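Local coordinates for protein glycerate kinase, putative (Thermotoga maritima, PDB 2B8N) that phosphorylates D-glycerate to 2-phosphoglycerate with ATP, a magnesium-dependent step in serine degradation, at residues L130-G135 and V195-S200. Residues are numbered along the deposited sequence; the frame is centred on the assembly and turned at random.
Sequences LFLLSG and VALVLS
Strands 130-133 and 195-199 are the fourth and fifth strands of a six-stranded parallel sheet with Rossmann-like strand order 3-2-1-4-5-6; consecutive in the sheet and joined by a largely helical connection, they form a beta-alpha-beta crossover, their short axes 13° apart. Four backbone hydrogen bonds join them, alternating in direction as parallel pairing demands. Phe131 N gives to Val195 O (3.0 Å) and Phe131 O takes the N-H of Leu197, both donors lying above the carbonyl plane. The two later donors approach nearly in line with C=O: Leu133 N meets Leu197 O at 2.8 Å with 174° at the hydrogen, and Leu199 N reaches Leu133 O.

One face carries Leu130, Leu132, Val195 and Leu197. Leu132 and Leu197 lie alongside each other, each with CG anti to its carbonyl carbon, so that Leu132 CD2 rests 4.0 Å from Leu197 CB. Leu130 CD1 sits 3.6 Å from Val195 O and also touches Leu197 CG. The opposite face holds Phe131, Ala196, Leu133 and Val198. The small Ala196 sets its methyl CB 4.0 Å from Phe131 CB, while the ring, with CG anti to the backbone N, turns off to one side, where it meets the ring of Phe185.

Helix 61-72 packs on Leu130 and Leu132, and the flanking strands 52-57 and 255-261 bury the pair within the sheet. Near the C-terminal end of the pair, Ser134 CB lies 4.2 Å from Leu199 CB, and Ser134 OG, placed between its own backbone N and carbonyl carbon (chi1 40°), hydrogen-bonds to Ala60 N.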
ATOM      1  N   LEU A 130      -5.369   6.924  19.371  1.00 26.64           N
ATOM      2  CA  LEU A 130      -4.616   7.328  18.200  1.00 26.99           C
ATOM      3  C   LEU A 130      -4.280   6.067  17.407  1.00 26.01           C
ATOM      4  O   LEU A 130      -3.368   5.321  17.776  1.00 22.92           O
ATOM      5  CB  LEU A 130      -3.350   8.085  18.638  1.00 27.59           C
ATOM      6  CG  LEU A 130      -2.343   8.355  17.513  1.00 29.44           C
ATOM      7  CD1 LEU A 130      -3.023   9.128  16.353  1.00 25.09           C
ATOM      8  CD2 LEU A 130      -1.068   9.068  18.038  1.00 27.69           C
ATOM      9  N   PHE A 131      -5.046   5.827  16.342  1.00 27.54           N
ATOM     10  CA  PHE A 131      -4.966   4.582  15.588  1.00 27.50           C
ATOM     11  C   PHE A 131      -4.070   4.755  14.377  1.00 27.68           C
ATOM     12  O   PHE A 131      -4.471   5.341  13.382  1.00 27.37           O
ATOM     13  CB  PHE A 131      -6.375   4.146  15.199  1.00 29.07           C
ATOM     14  CG  PHE A 131      -6.466   2.731  14.673  1.00 29.19           C
ATOM     15  CD1 PHE A 131      -5.706   1.703  15.220  1.00 35.07           C
ATOM     16  CD2 PHE A 131      -7.342   2.430  13.646  1.00 30.96           C
ATOM     17  CE1 PHE A 131      -5.805   0.399  14.730  1.00 36.10           C
ATOM     18  CE2 PHE A 131      -7.453   1.131  13.154  1.00 33.65           C
ATOM     19  CZ  PHE A 131      -6.680   0.117  13.694  1.00 35.56           C
ATOM     20  N   LEU A 132      -2.843   4.252  14.482  1.00 28.57           N
ATOM     21  CA  LEU A 132      -1.817   4.407  13.424  1.00 27.65           C
ATOM     22  C   LEU A 132      -1.810   3.162  12.549  1.00 27.10           C
ATOM     23  O   LEU A 132      -1.377   2.066  12.991  1.00 26.22           O
ATOM     24  CB  LEU A 132      -0.428   4.631  14.051  1.00 27.06           C
ATOM     25  CG  LEU A 132      -0.308   5.825  14.998  1.00 26.69           C
ATOM     26  CD1 LEU A 132       0.981   5.771  15.801  1.00 36.66           C
ATOM     27  CD2 LEU A 132      -0.412   7.127  14.247  1.00 30.95           C
ATOM     28  N   LEU A 133      -2.310   3.308  11.326  1.00 26.71           N
ATOM     29  CA  LEU A 133      -2.580   2.141  10.492  1.00 26.80           C
ATOM     30  C   LEU A 133      -1.804   2.153   9.181  1.00 25.74           C
ATOM     31  O   LEU A 133      -1.751   3.170   8.487  1.00 25.42           O
ATOM     32  CB  LEU A 133      -4.086   2.043  10.239  1.00 27.62           C
ATOM     33  CG  LEU A 133      -4.675   0.796   9.573  1.00 28.37           C
ATOM     34  CD1 LEU A 133      -4.399  -0.499  10.330  1.00 30.57           C
ATOM     35  CD2 LEU A 133      -6.172   1.006   9.401  1.00 28.47           C
ATOM     36  N   SER A 134      -1.203   1.004   8.866  1.00 27.22           N
ATOM     37  CA  SER A 134      -0.548   0.741   7.571  1.00 27.47           C
ATOM     38  C   SER A 134      -0.901  -0.665   7.079  1.00 26.44           C
ATOM     39  O   SER A 134      -1.682  -1.357   7.724  1.00 27.26           O
ATOM     40  CB  SER A 134       0.982   0.919   7.687  1.00 28.37           C
ATOM     41  OG  SER A 134       1.487   0.396   8.902  1.00 31.18           O
ATOM     42  N   GLY A 135      -0.317  -1.084   5.952  1.00 27.19           N
ATOM     43  CA  GLY A 135      -0.578  -2.410   5.326  1.00 26.26           C
ATOM     44  C   GLY A 135      -0.432  -3.637   6.217  1.00 25.76           C
ATOM     45  O   GLY A 135       0.339  -3.639   7.178  1.00 26.76           O
ATOM     46  N   VAL A 195      -9.148   8.590  16.553  1.00 27.81           N
ATOM     47  CA  VAL A 195      -8.509   9.421  15.509  1.00 27.31           C
ATOM     48  C   VAL A 195      -7.472   8.579  14.769  1.00 28.36           C
ATOM     49  O   VAL A 195      -6.396   8.291  15.306  1.00 30.37           O
ATOM     50  CB  VAL A 195      -7.811  10.716  16.037  1.00 26.28           C
ATOM     51  CG1 VAL A 195      -7.422  11.608  14.872  1.00 29.16           C
ATOM     52  CG2 VAL A 195      -8.698  11.508  16.961  1.00 27.40           C
ATOM     53  N   ALA A 196      -7.790   8.206  13.534  1.00 27.81           N
ATOM     54  CA  ALA A 196      -6.930   7.312  12.770  1.00 28.54           C
ATOM     55  C   ALA A 196      -6.052   8.052  11.767  1.00 28.92           C
ATOM     56  O   ALA A 196      -6.513   8.951  11.029  1.00 28.06           O
ATOM     57  CB  ALA A 196      -7.765   6.267  12.048  1.00 29.74           C
ATOM     58  N   LEU A 197      -4.777   7.676  11.760  1.00 28.33           N
ATOM     59  CA  LEU A 197      -3.863   8.070  10.703  1.00 27.36           C
ATOM     60  C   LEU A 197      -3.541   6.822   9.871  1.00 28.18           C
ATOM     61  O   LEU A 197      -3.010   5.801  10.385  1.00 25.48           O
ATOM     62  CB  LEU A 197      -2.588   8.672  11.268  1.00 27.06           C
ATOM     63  CG  LEU A 197      -2.694   9.910  12.175  1.00 30.58           C
ATOM     64  CD1 LEU A 197      -1.330  10.593  12.223  1.00 27.35           C
ATOM     65  CD2 LEU A 197      -3.787  10.913  11.775  1.00 30.80           C
ATOM     66  N   VAL A 198      -3.853   6.922   8.580  1.00 28.44           N
ATOM     67  CA  VAL A 198      -3.772   5.807   7.676  1.00 28.02           C
ATOM     68  C   VAL A 198      -2.718   6.048   6.603  1.00 28.65           C
ATOM     69  O   VAL A 198      -2.654   7.104   5.956  1.00 28.57           O
ATOM     70  CB  VAL A 198      -5.131   5.558   7.021  1.00 27.93           C
ATOM     71  CG1 VAL A 198      -5.063   4.353   6.093  1.00 30.96           C
ATOM     72  CG2 VAL A 198      -6.182   5.348   8.077  1.00 28.65           C
ATOM     73  N   LEU A 199      -1.892   5.034   6.409  1.00 29.61           N
ATOM     74  CA  LEU A 199      -0.882   5.037   5.364  1.00 28.97           C
ATOM     75  C   LEU A 199      -1.331   3.974   4.375  1.00 27.11           C
ATOM     76  O   LEU A 199      -1.139   2.795   4.622  1.00 27.56           O
ATOM     77  CB  LEU A 199       0.469   4.709   6.005  1.00 28.64           C
ATOM     78  CG  LEU A 199       1.751   4.872   5.214  1.00 31.38           C
ATOM     79  CD1 LEU A 199       1.602   5.845   4.072  1.00 35.03           C
ATOM     80  CD2 LEU A 199       2.824   5.346   6.171  1.00 33.39           C
ATOM     81  N   SER A 200      -1.959   4.397   3.278  1.00 25.54           N
ATOM     82  CA  SER A 200      -2.712   3.496   2.417  1.00 24.18           C
ATOM     83  C   SER A 200      -1.938   2.820   1.288  1.00 25.41           C
ATOM     84  O   SER A 200      -1.370   3.479   0.391  1.00 23.42           O
ATOM     85  CB  SER A 200      -3.899   4.231   1.805  1.00 24.14           C
ATOM     86  OG  SER A 200      -4.410   3.494   0.706  1.00 24.43           O
TER